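Local coordinates for ferritin heavy chain (Trichoplusia ni, PDB 1Z6O), which oxidises ferrous iron and takes it up for storage as ferric mineral, as the ferroxidase subunit of a secreted insect ferritin built of heavy and light chains, at residues V33-Q38 / S65-H70. Sequence-based numbering, arbitrary orientation.
Sequences VGASLQ and SEEREH. With FE (Fe (III) ion), chain B.
Ser36 OG, on a residue whose CB packs 3.7 Å from Glu67 CB, is gripped from two sides of the chain boundary: it donates to Val33 O of its own helix and is hydrogen-bonded to the hydroxyl of Tyr53 of the light chain. The bond to Val33 O, 2.7 Å long, falls on a lone pair in the carbonyl plane, and that oxygen also takes Leu37 N. Across the interface the site is an example of an iron-binding side chain passing close against small residues of the neighbouring helix. In Glu67, chi1 (-68°) sets CG beside the backbone N, 3.8 Å from Ala35 CB. The bend at chi2 (-54°) then carries the carboxylate to the ferric ion, which OE1 binds at 2.1 Å; OE2 probably accepts a hydrogen bond from a water that is itself an iron ligand. His70, one turn further along, supplies ND1 at 2.0 Å. Glu32 and two waters complete the coordination, while Glu116 brings a further carboxylate close to Glu67, consistent with the paired iron sites of a ferroxidase centre. Ala35 and Ser36, both small, face helix 54-80 here, consistent with the close approach of 7.8 Å between the axes of segments 33-38 and 65-70, antiparallel at 170°. Arg68 leads away to a salt bridge with Asp81 of the light chain. The contact thus joins helices 19-47 and 54-80 inside the ferritin four-helix bundle, with Met115 of helix 105-132 against Ala35 and the light chain covering the Ser36 and Arg68 side.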
ATOM      1  N   VAL M  33      17.934 -20.315  45.452  1.00 16.59           N
ATOM      2  CA  VAL M  33      16.645 -19.951  46.045  1.00 16.94           C
ATOM      3  C   VAL M  33      16.870 -18.984  47.208  1.00 21.42           C
ATOM      4  O   VAL M  33      16.151 -17.990  47.344  1.00 19.98           O
ATOM      5  CB  VAL M  33      15.867 -21.218  46.507  1.00 19.44           C
ATOM      6  CG1 VAL M  33      14.652 -20.828  47.372  1.00 21.47           C
ATOM      7  CG2 VAL M  33      15.386 -21.988  45.269  1.00 20.22           C
ATOM      8  N   GLY M  34      17.873 -19.265  48.039  1.00 18.93           N
ATOM      9  CA  GLY M  34      18.181 -18.373  49.150  1.00 18.61           C
ATOM     10  C   GLY M  34      18.520 -16.975  48.636  1.00 21.33           C
ATOM     11  O   GLY M  34      18.124 -15.969  49.227  1.00 20.19           O
ATOM     12  N   ALA M  35      19.265 -16.900  47.538  1.00 18.20           N
ATOM     13  CA  ALA M  35      19.607 -15.602  46.967  1.00 19.81           C
ATOM     14  C   ALA M  35      18.335 -14.907  46.467  1.00 19.01           C
ATOM     15  O   ALA M  35      18.193 -13.698  46.657  1.00 19.09           O
ATOM     16  CB  ALA M  35      20.619 -15.763  45.817  1.00 17.31           C
ATOM     17  N   SER M  36      17.403 -15.647  45.851  1.00 17.17           N
ATOM     18  CA  SER M  36      16.177 -15.004  45.369  1.00 17.78           C
ATOM     19  C   SER M  36      15.413 -14.386  46.534  1.00 19.27           C
ATOM     20  O   SER M  36      14.877 -13.289  46.402  1.00 17.28           O
ATOM     21  CB  SER M  36      15.239 -15.973  44.597  1.00 16.97           C
ATOM     22  OG  SER M  36      14.513 -16.859  45.454  1.00 27.35           O
ATOM     23  N   LEU M  37      15.381 -15.072  47.674  1.00 16.13           N
ATOM     24  CA  LEU M  37      14.662 -14.551  48.842  1.00 17.70           C
ATOM     25  C   LEU M  37      15.347 -13.321  49.428  1.00 17.84           C
ATOM     26  O   LEU M  37      14.678 -12.394  49.888  1.00 17.89           O
ATOM     27  CB  LEU M  37      14.540 -15.631  49.925  1.00 19.15           C
ATOM     28  CG  LEU M  37      13.918 -16.952  49.441  1.00 27.89           C
ATOM     29  CD1 LEU M  37      13.842 -17.952  50.585  1.00 25.71           C
ATOM     30  CD2 LEU M  37      12.541 -16.689  48.892  1.00 23.42           C
ATOM     31  N   GLN M  38      16.675 -13.306  49.421  1.00 15.34           N
ATOM     32  CA  GLN M  38      17.388 -12.151  49.964  1.00 16.76           C
ATOM     33  C   GLN M  38      17.167 -10.930  49.054  1.00 21.28           C
ATOM     34  O   GLN M  38      17.045  -9.805  49.541  1.00 16.50           O
ATOM     35  CB  GLN M  38      18.888 -12.460  50.123  1.00 16.24           C
ATOM     36  CG  GLN M  38      19.688 -11.293  50.718  1.00 21.41           C
ATOM     37  CD  GLN M  38      19.212 -10.917  52.118  1.00 24.44           C
ATOM     38  OE1 GLN M  38      19.648 -11.496  53.107  1.00 23.43           O
ATOM     39  NE2 GLN M  38      18.293  -9.957  52.198  1.00 18.22           N
ATOM     40  N   SER M  65      13.868 -12.461  40.688  1.00 14.32           N
ATOM     41  CA  SER M  65      13.273 -13.330  39.672  1.00 14.82           C
ATOM     42  C   SER M  65      14.348 -14.056  38.867  1.00 17.17           C
ATOM     43  O   SER M  65      14.166 -15.207  38.465  1.00 16.97           O
ATOM     44  CB  SER M  65      12.369 -12.512  38.738  1.00 18.14           C
ATOM     45  OG  SER M  65      11.226 -12.075  39.456  1.00 20.60           O
ATOM     46  N   GLU M  66      15.467 -13.386  38.627  1.00 15.72           N
ATOM     47  CA  GLU M  66      16.562 -14.010  37.891  1.00 17.45           C
ATOM     48  C   GLU M  66      17.161 -15.174  38.705  1.00 18.74           C
ATOM     49  O   GLU M  66      17.490 -16.220  38.145  1.00 17.69           O
ATOM     50  CB  GLU M  66      17.651 -12.975  37.589  1.00 24.10           C
ATOM     51  CG  GLU M  66      18.709 -13.458  36.620  1.00 48.98           C
ATOM     52  CD  GLU M  66      18.205 -13.515  35.178  1.00 71.82           C
ATOM     53  OE1 GLU M  66      17.188 -14.198  34.910  1.00 77.54           O
ATOM     54  OE2 GLU M  66      18.833 -12.871  34.308  1.00 83.67           O
ATOM     55  N   GLU M  67      17.318 -15.005  40.017  1.00 14.96           N
ATOM     56  CA  GLU M  67      17.878 -16.095  40.832  1.00 15.29           C
ATOM     57  C   GLU M  67      16.916 -17.288  40.838  1.00 18.18           C
ATOM     58  O   GLU M  67      17.340 -18.448  40.869  1.00 17.20           O
ATOM     59  CB  GLU M  67      18.148 -15.641  42.274  1.00 16.51           C
ATOM     60  CG  GLU M  67      19.281 -14.602  42.423  1.00 19.63           C
ATOM     61  CD  GLU M  67      20.610 -15.053  41.786  1.00 28.21           C
ATOM     62  OE1 GLU M  67      20.893 -16.272  41.777  1.00 25.39           O
ATOM     63  OE2 GLU M  67      21.382 -14.186  41.308  1.00 38.11           O
ATOM     64  N   ARG M  68      15.617 -17.009  40.835  1.00 16.91           N
ATOM     65  CA  ARG M  68      14.633 -18.088  40.785  1.00 16.39           C
ATOM     66  C   ARG M  68      14.818 -18.832  39.455  1.00 17.38           C
ATOM     67  O   ARG M  68      14.736 -20.062  39.408  1.00 18.15           O
ATOM     68  CB  ARG M  68      13.214 -17.513  40.894  1.00 17.91           C
ATOM     69  CG  ARG M  68      12.084 -18.516  40.649  1.00 17.13           C
ATOM     70  CD  ARG M  68      10.722 -17.874  41.020  1.00 17.31           C
ATOM     71  NE  ARG M  68       9.580 -18.746  40.719  1.00 16.44           N
ATOM     72  CZ  ARG M  68       8.966 -18.806  39.543  1.00 22.76           C
ATOM     73  NH1 ARG M  68       7.936 -19.633  39.371  1.00 20.15           N
ATOM     74  NH2 ARG M  68       9.368 -18.029  38.541  1.00 19.07           N
ATOM     75  N   GLU M  69      15.064 -18.096  38.372  1.00 15.51           N
ATOM     76  CA  GLU M  69      15.290 -18.747  37.072  1.00 17.95           C
ATOM     77  C   GLU M  69      16.574 -19.600  37.119  1.00 20.35           C
ATOM     78  O   GLU M  69      16.636 -20.655  36.494  1.00 17.77           O
ATOM     79  CB  GLU M  69      15.437 -17.718  35.940  1.00 20.41           C
ATOM     80  CG  GLU M  69      14.172 -16.914  35.610  1.00 34.11           C
ATOM     81  CD  GLU M  69      13.007 -17.788  35.139  1.00 48.62           C
ATOM     82  OE1 GLU M  69      13.248 -18.753  34.377  1.00 45.55           O
ATOM     83  OE2 GLU M  69      11.848 -17.501  35.520  1.00 42.84           O
ATOM     84  N   HIS M  70      17.605 -19.136  37.827  1.00 15.95           N
ATOM     85  CA  HIS M  70      18.851 -19.915  37.935  1.00 17.82           C
ATOM     86  C   HIS M  70      18.558 -21.244  38.627  1.00 18.98           C
ATOM     87  O   HIS M  70      19.063 -22.293  38.218  1.00 16.63           O
ATOM     88  CB  HIS M  70      19.923 -19.171  38.754  1.00 16.79           C
ATOM     89  CG  HIS M  70      20.468 -17.952  38.078  1.00 19.78           C
ATOM     90  ND1 HIS M  70      21.327 -17.073  38.710  1.00 21.33           N
ATOM     91  CD2 HIS M  70      20.266 -17.457  36.833  1.00 21.62           C
ATOM     92  CE1 HIS M  70      21.624 -16.085  37.883  1.00 28.12           C
ATOM     93  NE2 HIS M  70      20.993 -16.295  36.737  1.00 23.27           N
TER
HETATM   94 FE    FE B 300      22.205 -17.260  40.535  1.00 18.93          FE
HETATM   95  O   HOH W   1      23.525 -15.714  40.796  1.00 25.00           O
HETATM   96  O   HOH W   2      23.711 -18.462  39.836  1.00 24.31           O